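Local atomic coordinates of lactate racemase (Thermoanaerobacterium thermosaccharolyticum, PDB entry 2YJG), a protein that catalyses the interconversion of the D- and L-isomers of lactate, using a nickel pincer cofactor derived from nicotinic acid mononucleotide. Residues Asp88-Lys93 / Ala97-Leu102; Gln57-Gly62 / Leu233-Asn238; Asp41-Ala46 / Ser79-Pro84; Lys184-Gly189 / Ile225-Lys230. All coordinates share one frame; numbering follows the deposited sequence.

Contact 1. Residues Asp88-Lys93 / Ala97-Leu102; sequences DEIRKK and ANVKIL
In the beta-alpha-beta unit made by strand 66-71, helix 79-91 and strand 99-104, I90 and R91 on the last turn of the helix meet A97 and V99 where the chain returns to the sheet. The apolar half of the contact rests on one methyl, I90 CG2. It meets V99 CG2 tip to tip at 3.9 Å and lies 4.1 Å from A97 CB. The I90 branching explains this: with CG1 beside the backbone N (chi1 -74°), CG2 is left anti to that nitrogen and is presented to the strand.

The polar half is carried by water. R91, its chain extended, brings its guanidinium edge to A97, just before the strand, but its NH2 stays 4.5 Å from the carbonyl oxygen of A97, and two waters bridge the gap. One accepts from R91 NE at 2.8 Å and donates to A97 O at 2.6 Å. The other lies in the guanidinium plane at its edge, accepting from R91 NH2 at 3.0 Å and donating to A97 O at 2.9 Å. The carbonyl oxygen thus takes two bonds. NH1 of R91 makes a salt bridge with E128, one of the residues at the bound magnesium ion, and this bridge and both waters probably help to fix the rotation of the guanidinium.

N98 packs on N98 of the second subunit. I90 also covers I66 and I68 of strand 66-71 and touches L56 of helix 56-59, while strand 99-104 runs between strands 66-71 and 129-132.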
# COMPACT_ATOMS: atom_id res chain seq x y z
N ASP A 88 -16.65 9.24 4.86
CA ASP A 88 -18.02 8.89 5.25
C ASP A 88 -18.94 10.10 5.06
O ASP A 88 -20.03 9.98 4.48
CB ASP A 88 -18.09 8.37 6.68
CG ASP A 88 -19.44 7.74 7.01
OD1 ASP A 88 -19.76 6.71 6.41
OD2 ASP A 88 -20.17 8.28 7.88
N GLU A 89 -18.50 11.27 5.53
CA GLU A 89 -19.25 12.53 5.37
C GLU A 89 -19.54 12.86 3.89
O GLU A 89 -20.65 13.17 3.52
CB GLU A 89 -18.46 13.68 6.03
CG GLU A 89 -19.06 15.08 5.88
CD GLU A 89 -20.36 15.30 6.70
OE1 GLU A 89 -20.71 14.43 7.53
OE2 GLU A 89 -20.97 16.36 6.53
N ILE A 90 -18.50 12.82 3.06
CA ILE A 90 -18.64 12.92 1.62
C ILE A 90 -19.70 11.95 1.04
O ILE A 90 -20.40 12.34 0.11
CB ILE A 90 -17.28 12.69 0.92
CG1 ILE A 90 -16.38 13.93 1.12
CG2 ILE A 90 -17.46 12.41 -0.57
CD1 ILE A 90 -14.83 13.72 0.91
N ARG A 91 -19.77 10.74 1.56
CA ARG A 91 -20.60 9.67 0.96
C ARG A 91 -22.03 9.70 1.48
O ARG A 91 -22.92 9.05 0.90
CB ARG A 91 -19.96 8.30 1.17
CG ARG A 91 -18.71 8.15 0.27
CD ARG A 91 -17.91 6.84 0.55
NE ARG A 91 -16.90 6.66 -0.48
CZ ARG A 91 -15.66 6.23 -0.32
NH1 ARG A 91 -15.15 5.94 0.88
NH2 ARG A 91 -14.88 6.12 -1.39
N LYS A 92 -22.27 10.50 2.52
CA LYS A 92 -23.57 10.50 3.17
C LYS A 92 -24.71 10.82 2.19
O LYS A 92 -25.79 10.20 2.24
CB LYS A 92 -23.57 11.45 4.36
CG LYS A 92 -23.02 10.84 5.63
CD LYS A 92 -23.20 11.83 6.77
CE LYS A 92 -22.35 11.46 8.01
NZ LYS A 92 -23.00 10.48 8.92
N LYS A 93 -24.48 11.75 1.28
CA LYS A 93 -25.50 12.07 0.31
C LYS A 93 -25.00 11.81 -1.12
O LYS A 93 -25.59 12.28 -2.07
CB LYS A 93 -26.04 13.49 0.54
CG LYS A 93 -26.74 13.68 1.87
CD LYS A 93 -27.25 15.16 2.04
CE LYS A 93 -28.32 15.32 3.15
NZ LYS A 93 -28.64 16.77 3.34
N ALA A 97 -19.68 8.57 -4.94
CA ALA A 97 -18.68 9.59 -5.23
C ALA A 97 -17.33 9.01 -5.55
O ALA A 97 -16.85 8.08 -4.90
CB ALA A 97 -18.53 10.58 -4.05
N ASN A 98 -16.74 9.56 -6.59
CA ASN A 98 -15.35 9.36 -6.83
C ASN A 98 -14.58 10.30 -5.95
O ASN A 98 -14.76 11.54 -6.02
CB ASN A 98 -14.99 9.62 -8.27
CG ASN A 98 -15.67 8.70 -9.19
OD1 ASN A 98 -16.47 9.14 -10.03
ND2 ASN A 98 -15.45 7.40 -8.99
N VAL A 99 -13.67 9.73 -5.18
CA VAL A 99 -12.88 10.52 -4.24
C VAL A 99 -11.42 10.15 -4.38
O VAL A 99 -11.05 9.01 -4.11
CB VAL A 99 -13.30 10.34 -2.80
CG1 VAL A 99 -12.49 11.33 -1.84
CG2 VAL A 99 -14.71 10.59 -2.64
N LYS A 100 -10.59 11.10 -4.79
CA LYS A 100 -9.16 10.95 -4.88
C LYS A 100 -8.47 11.63 -3.71
O LYS A 100 -8.83 12.74 -3.35
CB LYS A 100 -8.62 11.51 -6.20
CG LYS A 100 -8.74 10.48 -7.31
CD LYS A 100 -8.14 10.86 -8.57
CE LYS A 100 -8.81 10.04 -9.69
NZ LYS A 100 -7.95 10.11 -10.86
N ILE A 101 -7.49 10.98 -3.12
CA ILE A 101 -6.79 11.55 -1.99
C ILE A 101 -5.43 11.92 -2.53
O ILE A 101 -4.65 11.05 -2.87
CB ILE A 101 -6.77 10.56 -0.80
CG1 ILE A 101 -8.22 10.25 -0.38
CG2 ILE A 101 -6.08 11.14 0.39
CD1 ILE A 101 -8.36 9.03 0.51
N LEU A 102 -5.15 13.20 -2.55
CA LEU A 102 -3.92 13.75 -3.14
C LEU A 102 -3.00 14.13 -2.00
O LEU A 102 -3.37 14.97 -1.19
CB LEU A 102 -4.27 15.02 -3.91
CG LEU A 102 -3.14 15.79 -4.62
CD1 LEU A 102 -2.18 14.88 -5.48
CD2 LEU A 102 -3.71 16.93 -5.38
O HOH W 1 -17.85 6.43 -3.09
O HOH W 2 -15.04 5.86 -4.35

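Contact 2. Residues Gln57-Gly62 / Leu233-Asn238; sequences QDLAEG and LAFILN
L59, on helix 56-59, and A234, next to F235 of strand 233-241, make the closest backbone approach, with CA atoms 8.4 Å apart, too wide for backbone contact, so side chains span the gap. L59 does so with a single methyl. Its CD1 lies 3.8 Å from F235 CD2, approaching the ring obliquely, and 4.0 Å from F235 CB, so that it rests at the root of the ring. The same methyl comes within 3.9 Å of the carbonyl oxygen of A234. In L59 the second torsion sets CD1 anti to CA (chi2 178°), which extends the branch so that CD1 meets F235.

Strand 233-241 lies between strands 164-170 and 247-253 of the mixed sheet, and its side chains alternate: F235 and L237 face helix 39-48, whereas I236 and N238 face helix 257-270, giving the sheet a helical layer on each side. F235 is buried among L47, T53 and V166, and L59 joins this cluster from the partly exposed margin, next to K54. Nearby, the carbonyl oxygen of A60 accepts a hydrogen bond from N94 ND2.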
# COMPACT_ATOMS: atom_id res chain seq x y z
N GLN A 57 -21.14 17.00 3.54
CA GLN A 57 -22.14 16.11 2.89
C GLN A 57 -22.97 16.84 1.83
O GLN A 57 -23.28 16.28 0.80
CB GLN A 57 -23.05 15.45 3.91
CG GLN A 57 -23.98 16.37 4.69
CD GLN A 57 -25.01 15.58 5.50
OE1 GLN A 57 -25.08 14.36 5.39
NE2 GLN A 57 -25.85 16.28 6.28
N ASP A 58 -23.36 18.07 2.13
CA ASP A 58 -24.15 18.90 1.21
C ASP A 58 -23.34 19.44 0.08
O ASP A 58 -23.79 19.43 -1.08
CB ASP A 58 -24.84 20.02 1.99
CG ASP A 58 -25.89 19.49 2.92
OD1 ASP A 58 -26.50 18.46 2.59
OD2 ASP A 58 -26.11 20.10 4.00
N LEU A 59 -22.12 19.87 0.36
CA LEU A 59 -21.24 20.29 -0.71
C LEU A 59 -20.88 19.20 -1.72
O LEU A 59 -20.65 19.50 -2.92
CB LEU A 59 -19.92 20.80 -0.11
CG LEU A 59 -19.96 22.11 0.66
CD1 LEU A 59 -18.53 22.43 1.22
CD2 LEU A 59 -20.47 23.30 -0.18
N ALA A 60 -20.79 17.96 -1.24
CA ALA A 60 -20.37 16.81 -2.04
C ALA A 60 -21.54 16.18 -2.83
O ALA A 60 -21.34 15.32 -3.69
CB ALA A 60 -19.81 15.75 -1.10
N GLU A 61 -22.76 16.51 -2.44
CA GLU A 61 -23.94 15.96 -3.13
C GLU A 61 -23.94 16.31 -4.62
O GLU A 61 -23.79 17.49 -4.99
CB GLU A 61 -25.22 16.47 -2.45
CG GLU A 61 -26.51 15.77 -2.90
CD GLU A 61 -27.73 16.13 -2.10
OE1 GLU A 61 -27.77 17.21 -1.48
OE2 GLU A 61 -28.67 15.32 -2.10
N GLY A 62 -24.11 15.28 -5.46
CA GLY A 62 -24.13 15.39 -6.90
C GLY A 62 -22.80 15.68 -7.59
O GLY A 62 -22.78 15.97 -8.80
N LEU A 233 -10.44 25.83 -3.17
CA LEU A 233 -10.52 25.07 -1.92
C LEU A 233 -11.80 25.42 -1.17
O LEU A 233 -11.97 26.51 -0.60
CB LEU A 233 -9.24 25.31 -1.05
CG LEU A 233 -9.11 24.54 0.26
CD1 LEU A 233 -9.13 23.00 0.02
CD2 LEU A 233 -7.82 24.95 1.04
N ALA A 234 -12.72 24.47 -1.15
CA ALA A 234 -14.10 24.69 -0.74
C ALA A 234 -14.42 24.29 0.70
O ALA A 234 -15.37 24.76 1.32
CB ALA A 234 -15.02 23.92 -1.71
N PHE A 235 -13.60 23.42 1.26
CA PHE A 235 -13.82 22.90 2.61
C PHE A 235 -12.49 22.36 3.15
O PHE A 235 -11.74 21.70 2.40
CB PHE A 235 -14.86 21.77 2.57
CG PHE A 235 -15.37 21.33 3.90
CD1 PHE A 235 -14.73 20.33 4.61
CD2 PHE A 235 -16.54 21.86 4.41
CE1 PHE A 235 -15.23 19.92 5.82
CE2 PHE A 235 -17.03 21.45 5.58
CZ PHE A 235 -16.40 20.45 6.27
N ILE A 236 -12.23 22.64 4.44
CA ILE A 236 -11.12 22.04 5.18
C ILE A 236 -11.57 21.35 6.49
O ILE A 236 -12.67 21.65 7.05
CB ILE A 236 -10.01 23.06 5.45
CG1 ILE A 236 -10.42 24.03 6.57
CG2 ILE A 236 -9.57 23.78 4.11
CD1 ILE A 236 -9.22 24.93 7.07
N LEU A 237 -10.77 20.39 6.95
CA LEU A 237 -10.89 19.83 8.32
C LEU A 237 -9.48 19.99 8.81
O LEU A 237 -8.55 19.43 8.21
CB LEU A 237 -11.32 18.37 8.33
CG LEU A 237 -11.07 17.65 9.65
CD1 LEU A 237 -11.96 18.24 10.74
CD2 LEU A 237 -11.17 16.14 9.60
N ASN A 238 -9.28 20.82 9.81
CA ASN A 238 -7.93 20.93 10.44
C ASN A 238 -8.01 20.58 11.93
O ASN A 238 -8.88 21.07 12.62
CB ASN A 238 -7.39 22.35 10.32
CG ASN A 238 -6.78 22.67 8.98
OD1 ASN A 238 -6.83 21.91 8.00
ND2 ASN A 238 -6.20 23.83 8.92

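Contact 3. Residues Asp41-Ala46 / Ser79-Pro84; sequences DIVKRA and SRITLP. With SO4 (sulfate ion), chain D.
Between residues 41-46 and 79-84 the contact runs through one methyl, V43 CG2, which lies 4.2 Å from T82 CG2 and 4.4 Å from I81 CG2. CG1 of V43 stands anti to the backbone N (chi1 178°), which leaves CG2 beside that nitrogen and turned to helix 79-91. The fit between the two segments is light, at the point where the CA atoms of V43 and T82 are 7.0 Å apart; V43 and K44 also touch L85, farther along helix 79-91.

T82 has its methyl in this apolar seam and its hydroxyl elsewhere: OG1 is hydrogen-bonded to OE1 of E168. S79, one turn earlier, binds the other oxygen of the same carboxylate through OG, so two hydroxyls grip E168 and hold this face of the helix to strand 164-170.

R80 binds a sulfate ion, probably from the crystallisation liquor. NH2 donates to sulfate O4 at 2.8 Å and 159°, and NH1 makes a weak but nearly straight bond to sulfate O1 at 3.3 Å and 169°. The sulfur lies in the guanidinium plane, at its edge. K117 NZ and the backbone N of E122 also bind the ion, while the carbonyl oxygen of A118 takes a further bond from R80 NH2.

T82 rests on V239 of strand 233-241 and V43 on I247 of strand 247-253, so helices 39-48 and 79-91 lie side by side on one face of the mixed sheet; helix 79-91 is the crossover helix between strands 66-71 and 99-104, as in an alpha/beta fold with parallel neighbouring strands.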
# COMPACT_ATOMS: atom_id res chain seq x y z
N ASP A 41 -15.04 11.70 18.04
CA ASP A 41 -16.11 12.60 18.33
C ASP A 41 -15.71 14.05 18.20
O ASP A 41 -16.53 14.89 17.90
CB ASP A 41 -16.69 12.32 19.74
CG ASP A 41 -17.60 11.08 19.75
OD1 ASP A 41 -18.01 10.64 18.69
OD2 ASP A 41 -17.83 10.49 20.81
N ILE A 42 -14.45 14.38 18.45
CA ILE A 42 -14.03 15.78 18.28
C ILE A 42 -14.12 16.12 16.81
O ILE A 42 -14.63 17.17 16.43
CB ILE A 42 -12.61 16.00 18.81
CG1 ILE A 42 -12.62 15.96 20.33
CG2 ILE A 42 -12.07 17.30 18.32
CD1 ILE A 42 -11.28 16.01 20.90
N VAL A 43 -13.62 15.21 15.97
CA VAL A 43 -13.67 15.37 14.53
C VAL A 43 -15.11 15.48 14.00
O VAL A 43 -15.43 16.42 13.31
CB VAL A 43 -12.87 14.27 13.77
CG1 VAL A 43 -12.99 14.48 12.27
CG2 VAL A 43 -11.42 14.30 14.22
N LYS A 44 -16.00 14.56 14.38
CA LYS A 44 -17.39 14.62 13.93
C LYS A 44 -18.08 15.93 14.35
O LYS A 44 -18.83 16.52 13.57
CB LYS A 44 -18.20 13.44 14.47
CG LYS A 44 -17.94 12.09 13.84
CD LYS A 44 -18.83 11.90 12.61
CE LYS A 44 -20.35 11.97 12.90
NZ LYS A 44 -21.26 12.80 11.92
N ARG A 45 -17.84 16.38 15.57
CA ARG A 45 -18.39 17.65 16.02
C ARG A 45 -18.02 18.77 15.06
O ARG A 45 -18.88 19.56 14.67
CB ARG A 45 -17.90 18.00 17.46
CG ARG A 45 -18.46 19.30 18.06
CD ARG A 45 -17.85 19.64 19.44
NE ARG A 45 -16.41 19.89 19.36
CZ ARG A 45 -15.61 20.26 20.37
NH1 ARG A 45 -16.10 20.49 21.59
NH2 ARG A 45 -14.30 20.43 20.14
N ALA A 46 -16.74 18.84 14.69
CA ALA A 46 -16.29 19.83 13.70
C ALA A 46 -17.05 19.71 12.42
O ALA A 46 -17.53 20.69 11.87
CB ALA A 46 -14.79 19.66 13.40
N SER A 79 -4.23 10.83 10.09
CA SER A 79 -5.18 10.55 9.02
C SER A 79 -5.93 9.24 9.12
O SER A 79 -6.97 9.08 8.47
CB SER A 79 -4.50 10.70 7.65
OG SER A 79 -3.94 11.99 7.48
N ARG A 80 -5.42 8.26 9.87
CA ARG A 80 -6.19 7.04 10.11
C ARG A 80 -7.53 7.37 10.77
O ARG A 80 -8.47 6.63 10.67
CB ARG A 80 -5.39 6.05 10.99
CG ARG A 80 -4.19 5.43 10.35
CD ARG A 80 -3.18 4.92 11.43
NE ARG A 80 -2.00 4.24 10.87
CZ ARG A 80 -1.95 2.97 10.43
NH1 ARG A 80 -3.03 2.20 10.46
NH2 ARG A 80 -0.82 2.46 9.95
N ILE A 81 -7.59 8.47 11.51
CA ILE A 81 -8.81 8.86 12.17
C ILE A 81 -9.63 9.79 11.26
O ILE A 81 -10.83 9.58 11.04
CB ILE A 81 -8.53 9.55 13.49
CG1 ILE A 81 -7.92 8.54 14.50
CG2 ILE A 81 -9.84 10.17 13.98
CD1 ILE A 81 -7.28 9.18 15.74
N THR A 82 -8.96 10.77 10.69
CA THR A 82 -9.65 11.86 10.00
C THR A 82 -10.16 11.49 8.61
O THR A 82 -11.27 11.84 8.27
CB THR A 82 -8.75 13.10 9.88
OG1 THR A 82 -7.53 12.71 9.26
CG2 THR A 82 -8.48 13.73 11.27
N LEU A 83 -9.36 10.77 7.82
CA LEU A 83 -9.79 10.42 6.46
C LEU A 83 -11.08 9.57 6.38
O LEU A 83 -11.94 9.91 5.56
CB LEU A 83 -8.66 9.79 5.68
CG LEU A 83 -7.62 10.82 5.22
CD1 LEU A 83 -6.42 10.10 4.58
CD2 LEU A 83 -8.29 11.90 4.21
N PRO A 84 -11.22 8.50 7.22
CA PRO A 84 -12.49 7.78 7.13
C PRO A 84 -13.71 8.63 7.46
O PRO A 84 -14.82 8.39 6.93
CB PRO A 84 -12.34 6.69 8.17
CG PRO A 84 -10.92 6.37 8.20
CD PRO A 84 -10.24 7.74 8.03
S SO4 D . -1.91 -1.33 9.22
O1 SO4 D . -3.27 -0.97 9.54
O2 SO4 D . -1.47 -2.57 9.80
O3 SO4 D . -1.70 -1.42 7.78
O4 SO4 D . -1.01 -0.29 9.64

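Contact 4. Residues Lys184-Gly189 / Ile225-Lys230; sequences KSILPG and IYAAKK. With EDO (1,2-ethanediol), chain F.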
# COMPACT_ATOMS: atom_id res chain seq x y z
N LYS A 184 -2.13 26.24 3.34
CA LYS A 184 -0.85 25.56 3.06
C LYS A 184 -0.97 24.22 2.34
O LYS A 184 0.01 23.70 1.76
CB LYS A 184 0.03 25.41 4.32
CG LYS A 184 0.87 26.63 4.60
CD LYS A 184 1.99 26.43 5.64
CE LYS A 184 3.21 25.78 5.03
NZ LYS A 184 4.28 25.76 6.04
N SER A 185 -2.15 23.63 2.40
CA SER A 185 -2.43 22.45 1.57
C SER A 185 -2.30 22.78 0.06
O SER A 185 -2.07 21.88 -0.74
CB SER A 185 -3.80 21.87 1.90
OG SER A 185 -3.83 21.39 3.23
N ILE A 186 -2.49 24.05 -0.33
CA ILE A 186 -2.37 24.46 -1.71
C ILE A 186 -0.96 24.95 -2.01
O ILE A 186 -0.31 24.39 -2.87
CB ILE A 186 -3.37 25.53 -2.11
CG1 ILE A 186 -4.78 25.10 -1.68
CG2 ILE A 186 -3.18 25.91 -3.59
CD1 ILE A 186 -5.37 23.85 -2.41
N LEU A 187 -0.49 25.97 -1.28
CA LEU A 187 0.84 26.51 -1.49
C LEU A 187 1.52 26.53 -0.11
O LEU A 187 1.10 27.28 0.76
CB LEU A 187 0.74 27.91 -2.10
CG LEU A 187 2.02 28.71 -2.38
CD1 LEU A 187 2.91 28.02 -3.40
CD2 LEU A 187 1.72 30.18 -2.77
N PRO A 188 2.53 25.68 0.12
CA PRO A 188 3.23 24.89 -0.88
C PRO A 188 2.68 23.51 -1.27
O PRO A 188 3.22 22.89 -2.21
CB PRO A 188 4.61 24.75 -0.25
CG PRO A 188 4.31 24.66 1.32
CD PRO A 188 3.02 25.41 1.49
N GLY A 189 1.68 22.99 -0.58
CA GLY A 189 1.43 21.56 -0.56
C GLY A 189 1.29 20.84 -1.90
O GLY A 189 1.84 19.73 -2.08
N ILE A 225 -3.10 32.47 0.73
CA ILE A 225 -4.54 32.68 0.85
C ILE A 225 -5.12 32.86 -0.55
O ILE A 225 -6.16 32.26 -0.90
CB ILE A 225 -4.81 33.87 1.77
CG1 ILE A 225 -4.62 33.43 3.23
CG2 ILE A 225 -6.20 34.48 1.50
CD1 ILE A 225 -5.56 32.38 3.69
N TYR A 226 -4.43 33.66 -1.35
CA TYR A 226 -4.89 33.88 -2.72
C TYR A 226 -4.81 32.63 -3.54
O TYR A 226 -5.79 32.31 -4.27
CB TYR A 226 -4.09 34.97 -3.37
CG TYR A 226 -4.54 35.33 -4.75
CD1 TYR A 226 -4.07 34.64 -5.89
CD2 TYR A 226 -5.36 36.43 -4.94
CE1 TYR A 226 -4.46 35.06 -7.18
CE2 TYR A 226 -5.73 36.84 -6.20
CZ TYR A 226 -5.30 36.16 -7.30
OH TYR A 226 -5.76 36.64 -8.52
N ALA A 227 -3.69 31.88 -3.42
CA ALA A 227 -3.54 30.54 -4.04
C ALA A 227 -4.68 29.63 -3.71
O ALA A 227 -5.19 28.93 -4.61
CB ALA A 227 -2.20 29.87 -3.64
N ALA A 228 -5.09 29.58 -2.44
CA ALA A 228 -6.18 28.68 -2.03
C ALA A 228 -7.51 29.09 -2.68
O ALA A 228 -8.30 28.23 -3.17
CB ALA A 228 -6.31 28.64 -0.50
N LYS A 229 -7.79 30.40 -2.67
CA LYS A 229 -8.97 30.95 -3.37
C LYS A 229 -9.03 30.59 -4.85
O LYS A 229 -10.08 30.10 -5.33
CB LYS A 229 -9.08 32.48 -3.21
CG LYS A 229 -9.05 32.94 -1.79
CD LYS A 229 -10.02 34.09 -1.45
CE LYS A 229 -9.61 35.42 -2.11
NZ LYS A 229 -10.08 36.62 -1.27
N LYS A 230 -7.91 30.78 -5.54
CA LYS A 230 -7.81 30.51 -6.97
C LYS A 230 -7.91 29.02 -7.27
O LYS A 230 -8.26 28.65 -8.39
CB LYS A 230 -6.46 30.96 -7.56
CG LYS A 230 -6.21 32.45 -7.80
CD LYS A 230 -7.28 33.11 -8.66
CE LYS A 230 -6.95 33.22 -10.14
NZ LYS A 230 -7.88 34.22 -10.73
C1 EDO F . 7.74 24.29 5.18
O1 EDO F . 6.39 24.64 4.87
C2 EDO F . 8.56 25.53 5.47
O2 EDO F . 9.71 25.52 4.63
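A227 and A228 give the helix a low surface on which I186 and L187 of the loop settle, and the small size of the alanines lets the backbones come close, with the CA atoms of I186 and A228 5.7 Å apart. The two branches of I186 straddle the helix surface: CG1 lies 3.9 Å from A228 CA, while CG2 covers the carbonyl oxygen of A227 at 3.8 Å. The methyl of A227 is the bump on the helix side. It fits between the two loop side chains, with I186 CG2 at 4.1 Å and L187 CB at 3.9 Å, and L187 CD2 closes over it. L187 holds its CG anti to the backbone N (chi1 178°), which keeps this branch beside A227. With an alanine at I186 both branches are gone, and a gap would probably open over A228 and the A227 carbonyl, leaving the loop freer to shift.

K184, the lysine that probably binds the cofactor covalently in the active enzyme, donates from NZ to O1 of an ethanediol, probably from the crystallisation liquor, at 2.7 Å. The loop then turns tightly, with G189 N bonded to the K184 carbonyl oxygen and a cis peptide before P188. I186 is backed by I69 of strand 66-71, L165 of strand 164-170 and I155 of strand 152-156, whose L153 touches A227; the loop is held between helix 219-230 and the sheet.

How the contacts relate
Contacts 1, 2 and 3 lie on one face of the mixed sheet; contact 4 packs against the opposite face. Contacts 1 and 2, with centres about 9 Å apart, are joined by a salt bridge of 2.8 Å from K93 NZ to D58 OD1. Contacts 2 and 3 meet at L237, whose CD2 is 3.6 Å from V43 CG1. Contact 4 meets contact 2 where L233 N probably donates to A228 O (3.2 Å) and L233 CD2 packs on I186 CG1 (4.1 Å). Contact 4 holds the cofactor lysine, K184; its L187 side chain is about 7 Å from that of H200, the probable nickel ligand, whereas in contact 3 the T82 side chain is about 11 Å from that of R75.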